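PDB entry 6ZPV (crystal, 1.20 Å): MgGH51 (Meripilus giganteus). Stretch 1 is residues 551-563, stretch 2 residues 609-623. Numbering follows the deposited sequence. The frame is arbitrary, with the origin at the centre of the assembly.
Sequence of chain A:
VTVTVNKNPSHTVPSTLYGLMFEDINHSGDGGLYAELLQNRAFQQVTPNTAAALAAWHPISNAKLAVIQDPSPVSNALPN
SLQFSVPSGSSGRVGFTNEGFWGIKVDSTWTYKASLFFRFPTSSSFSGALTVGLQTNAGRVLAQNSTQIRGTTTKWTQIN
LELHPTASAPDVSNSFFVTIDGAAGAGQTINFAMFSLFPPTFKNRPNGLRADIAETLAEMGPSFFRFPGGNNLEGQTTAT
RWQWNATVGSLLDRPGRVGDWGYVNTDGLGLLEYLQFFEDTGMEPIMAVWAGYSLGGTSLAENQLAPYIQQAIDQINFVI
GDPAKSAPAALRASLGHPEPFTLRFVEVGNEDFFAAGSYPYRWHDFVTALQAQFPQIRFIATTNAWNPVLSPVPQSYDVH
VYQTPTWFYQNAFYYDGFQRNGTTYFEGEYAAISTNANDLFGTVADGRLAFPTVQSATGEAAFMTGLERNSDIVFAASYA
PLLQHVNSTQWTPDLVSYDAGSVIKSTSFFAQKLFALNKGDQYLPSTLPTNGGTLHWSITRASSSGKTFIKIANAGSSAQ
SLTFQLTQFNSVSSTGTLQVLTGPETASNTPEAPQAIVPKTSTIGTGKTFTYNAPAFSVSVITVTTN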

# COMPACT_ATOMS: atom_id res chain seq x y z
N LYS A 551 17.96 4.74 19.93
CA LYS A 551 16.51 5.00 19.77
C LYS A 551 15.82 4.84 21.10
O LYS A 551 16.03 3.82 21.76
CB LYS A 551 15.95 4.08 18.65
CG LYS A 551 16.58 4.35 17.30
CD LYS A 551 15.84 3.89 16.11
CE LYS A 551 15.86 2.41 15.93
NZ LYS A 551 16.66 1.94 14.68
N ILE A 552 15.03 5.85 21.48
CA ILE A 552 14.47 5.93 22.83
C ILE A 552 12.98 6.23 22.73
O ILE A 552 12.57 7.27 22.13
CB ILE A 552 15.14 7.06 23.63
CG1 ILE A 552 16.66 6.94 23.62
CG2 ILE A 552 14.58 7.11 25.04
CD1 ILE A 552 17.41 8.20 24.00
N ALA A 553 12.16 5.38 23.32
CA ALA A 553 10.71 5.57 23.39
C ALA A 553 10.33 5.83 24.84
O ALA A 553 10.51 4.96 25.68
CB ALA A 553 9.98 4.37 22.82
N ASN A 554 9.74 7.00 25.08
CA ASN A 554 9.09 7.29 26.37
C ASN A 554 7.60 7.26 26.10
O ASN A 554 7.05 8.22 25.59
CB ASN A 554 9.56 8.59 27.00
CG ASN A 554 8.97 8.81 28.37
OD1 ASN A 554 8.08 8.03 28.78
ND2 ASN A 554 9.45 9.82 29.09
N ALA A 555 6.96 6.11 26.40
CA ALA A 555 5.55 5.87 26.07
C ALA A 555 4.63 6.25 27.19
O ALA A 555 3.38 5.93 27.09
CB ALA A 555 5.32 4.41 25.69
N GLY A 556 5.15 6.90 28.23
CA GLY A 556 4.41 7.31 29.42
C GLY A 556 4.27 8.82 29.58
O GLY A 556 4.78 9.62 28.80
N SER A 557 3.56 9.19 30.67
CA SER A 557 3.15 10.59 30.90
C SER A 557 4.15 11.43 31.69
O SER A 557 3.87 12.64 31.87
CB SER A 557 1.82 10.62 31.62
OG SER A 557 1.91 10.02 32.88
N SER A 558 5.24 10.85 32.14
CA SER A 558 6.25 11.66 32.84
C SER A 558 7.60 11.59 32.08
O SER A 558 7.99 10.58 31.49
CB SER A 558 6.37 11.31 34.30
OG SER A 558 6.79 9.97 34.33
N ALA A 559 8.27 12.73 32.04
CA ALA A 559 9.66 12.85 31.54
C ALA A 559 10.55 11.91 32.31
O ALA A 559 10.37 11.71 33.53
CB ALA A 559 10.17 14.28 31.65
N GLN A 560 11.56 11.35 31.65
CA GLN A 560 12.54 10.50 32.30
C GLN A 560 13.95 10.78 31.75
O GLN A 560 14.05 10.91 30.53
CB GLN A 560 12.18 9.03 32.07
CG GLN A 560 10.80 8.64 32.51
CD GLN A 560 11.03 7.48 33.40
OE1 GLN A 560 11.77 7.70 34.34
NE2 GLN A 560 10.63 6.28 32.95
N SER A 561 14.96 10.77 32.57
CA SER A 561 16.34 11.06 32.14
C SER A 561 17.12 9.75 32.00
O SER A 561 16.89 8.80 32.78
CB SER A 561 17.08 12.06 33.10
OG SER A 561 16.45 13.33 32.97
N LEU A 562 18.01 9.72 31.03
CA LEU A 562 18.89 8.61 30.78
C LEU A 562 20.30 9.11 30.77
O LEU A 562 20.61 10.06 30.07
CB LEU A 562 18.57 7.94 29.43
CG LEU A 562 17.10 7.51 29.26
CD1 LEU A 562 16.30 8.58 28.55
CD2 LEU A 562 16.96 6.20 28.49
N THR A 563 21.17 8.44 31.53
CA THR A 563 22.59 8.71 31.52
C THR A 563 23.25 7.59 30.69
O THR A 563 23.29 6.45 31.15
CB THR A 563 23.17 8.70 32.95
OG1 THR A 563 22.42 9.54 33.85
CG2 THR A 563 24.64 9.06 32.90
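Stretch 2 (609-623) TFTYNAPAFSVSVIT

Stretch 2 is two strands, 609-614 and 618-623, joined by a turn, each antiparallel to the strand of stretch 1 it pairs with. Strand 618-623 lies along strand 551-554 with axes 4.7 Å apart at closest and N-to-C directions 161° apart; strand 609-614 pairs with 560-563 at 4.6 Å and 160°. The register shifts by two residues between Asn554 and Gln560, so the ladders are separate. Reciprocal hydrogen bonds fix each: Ile552 N to Ser620 O and Ser620 N to Ile552 O, both 2.8 Å, in one; Leu562 N to Tyr612 O, 2.8 Å, and Tyr612 N to Leu562 O, 2.9 Å, in the other.

Tyr612, Ala614 and Ile622 of stretch 2 together line the hollow that Ile552 fills. Ile552, m at chi1 and t at chi2, extends its CD1 to 3.8 Å from Tyr612 CD2 and 4.2 Å from Ile622 CD1, while its CG2 lies 4.3 Å from Ala614 CB. Leu562 enters from the other ladder, with CD1 3.9 Å from Ala614 CB. The small Ala614 thus receives two branched side chains, and 61 Å² of it is covered.

At the end of the first ladder, where it pairs with Ser618, Asn554 reaches its side chain across toward the second and acts as a polar plug. Its ND2 donates to Ala614 O at 3.1 Å and to Ser558 O at 2.9 Å, while its OD1 accepts from Gly556 N at 3.2 Å, so one side chain ties the loop of stretch 1 to the end of strand 609-614. At the turn, Phe617 has positive phi and psi (50°/66°). Its CA-to-CB bond points away, yet the ring folds back over the loop: Gly556 O lies over one face, and CE2 is 3.6 Å from Ser557 CA. Phe617 N also donates to Gly556 O at 3.0 Å. Beside it, Ala616 CB packs 3.4 Å from Ser557 O.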

# COMPACT_ATOMS: atom_id res chain seq x y z
N THR A 609 30.20 9.86 28.09
CA THR A 609 29.08 9.93 29.05
C THR A 609 28.24 11.13 28.64
O THR A 609 28.80 12.25 28.51
CB THR A 609 29.59 10.11 30.52
OG1 THR A 609 30.45 9.01 30.85
CG2 THR A 609 28.43 10.17 31.48
N PHE A 610 26.93 10.97 28.53
CA PHE A 610 26.05 12.11 28.27
C PHE A 610 24.66 11.79 28.78
O PHE A 610 24.35 10.58 28.94
CB PHE A 610 26.13 12.54 26.79
CG PHE A 610 25.63 11.50 25.82
CD1 PHE A 610 26.50 10.59 25.33
CD2 PHE A 610 24.31 11.44 25.44
CE1 PHE A 610 26.09 9.65 24.43
CE2 PHE A 610 23.90 10.48 24.54
CZ PHE A 610 24.80 9.56 24.06
N THR A 611 23.86 12.81 28.94
CA THR A 611 22.54 12.66 29.54
C THR A 611 21.48 13.19 28.60
O THR A 611 21.67 14.27 28.02
CB THR A 611 22.51 13.35 30.92
OG1 THR A 611 23.52 12.76 31.74
CG2 THR A 611 21.16 13.29 31.56
N TYR A 612 20.36 12.49 28.50
CA TYR A 612 19.22 12.94 27.70
C TYR A 612 17.96 12.93 28.57
O TYR A 612 17.70 11.90 29.23
CB TYR A 612 19.02 12.04 26.47
CG TYR A 612 17.84 12.46 25.63
CD1 TYR A 612 17.80 13.70 25.02
CD2 TYR A 612 16.76 11.63 25.44
CE1 TYR A 612 16.74 14.08 24.25
CE2 TYR A 612 15.68 11.98 24.67
CZ TYR A 612 15.66 13.24 24.07
OH TYR A 612 14.61 13.66 23.30
N ASN A 613 17.19 14.01 28.52
CA ASN A 613 15.89 14.07 29.18
C ASN A 613 14.82 13.75 28.15
O ASN A 613 14.55 14.56 27.27
CB ASN A 613 15.62 15.42 29.84
CG ASN A 613 14.30 15.44 30.63
OD1 ASN A 613 13.54 14.44 30.87
ND2 ASN A 613 13.94 16.63 31.11
N ALA A 614 14.24 12.56 28.24
CA ALA A 614 13.21 12.09 27.29
C ALA A 614 11.85 12.61 27.71
O ALA A 614 11.35 12.21 28.76
CB ALA A 614 13.18 10.59 27.22
N PRO A 615 11.24 13.53 26.94
CA PRO A 615 9.94 14.04 27.33
C PRO A 615 8.91 12.94 27.44
O PRO A 615 9.00 11.90 26.76
CB PRO A 615 9.56 15.08 26.24
CG PRO A 615 10.89 15.45 25.65
CD PRO A 615 11.73 14.19 25.73
N ALA A 616 7.86 13.18 28.24
CA ALA A 616 6.66 12.34 28.16
C ALA A 616 6.23 12.17 26.70
O ALA A 616 6.34 13.12 25.92
CB ALA A 616 5.54 13.01 28.93
N PHE A 617 5.77 11.00 26.37
CA PHE A 617 5.21 10.71 25.04
C PHE A 617 6.18 11.19 23.97
O PHE A 617 5.86 12.10 23.17
CB PHE A 617 3.82 11.31 24.86
CG PHE A 617 2.82 10.78 25.86
CD1 PHE A 617 2.48 9.40 25.91
CD2 PHE A 617 2.28 11.60 26.81
CE1 PHE A 617 1.65 8.88 26.86
CE2 PHE A 617 1.41 11.08 27.78
CZ PHE A 617 1.12 9.73 27.80
N SER A 618 7.35 10.57 23.90
CA SER A 618 8.34 10.96 22.87
C SER A 618 9.02 9.75 22.24
O SER A 618 9.23 8.71 22.90
CB SER A 618 9.38 11.89 23.47
OG SER A 618 10.17 11.28 24.48
N VAL A 619 9.45 9.95 21.00
CA VAL A 619 10.34 9.05 20.29
C VAL A 619 11.56 9.89 19.92
O VAL A 619 11.42 10.93 19.26
CB VAL A 619 9.74 8.46 19.00
CG1 VAL A 619 10.71 7.49 18.36
CG2 VAL A 619 8.40 7.79 19.31
N SER A 620 12.75 9.44 20.32
CA SER A 620 13.99 10.19 20.10
C SER A 620 15.02 9.29 19.46
O SER A 620 15.11 8.09 19.80
CB SER A 620 14.53 10.79 21.38
OG SER A 620 13.54 11.54 22.07
N VAL A 621 15.88 9.88 18.64
CA VAL A 621 17.06 9.17 18.09
C VAL A 621 18.26 10.07 18.31
O VAL A 621 18.26 11.23 17.84
CB VAL A 621 16.92 8.88 16.59
CG1 VAL A 621 18.15 8.13 16.10
CG2 VAL A 621 15.63 8.12 16.31
N ILE A 622 19.26 9.54 18.99
CA ILE A 622 20.55 10.22 19.17
C ILE A 622 21.55 9.46 18.32
O ILE A 622 21.68 8.22 18.49
CB ILE A 622 20.99 10.29 20.65
CG1 ILE A 622 20.01 11.15 21.41
CG2 ILE A 622 22.43 10.84 20.73
CD1 ILE A 622 20.22 11.17 22.94
N THR A 623 22.26 10.14 17.41
CA THR A 623 23.27 9.51 16.55
C THR A 623 24.64 10.07 16.91
O THR A 623 24.85 11.30 16.80
CB THR A 623 22.96 9.73 15.08
OG1 THR A 623 21.63 9.27 14.80
CG2 THR A 623 23.94 9.00 14.20
O HOH W 1 12.29 9.75 23.66
O HOH W 2 13.76 13.90 33.46
O HOH W 3 22.81 12.15 34.37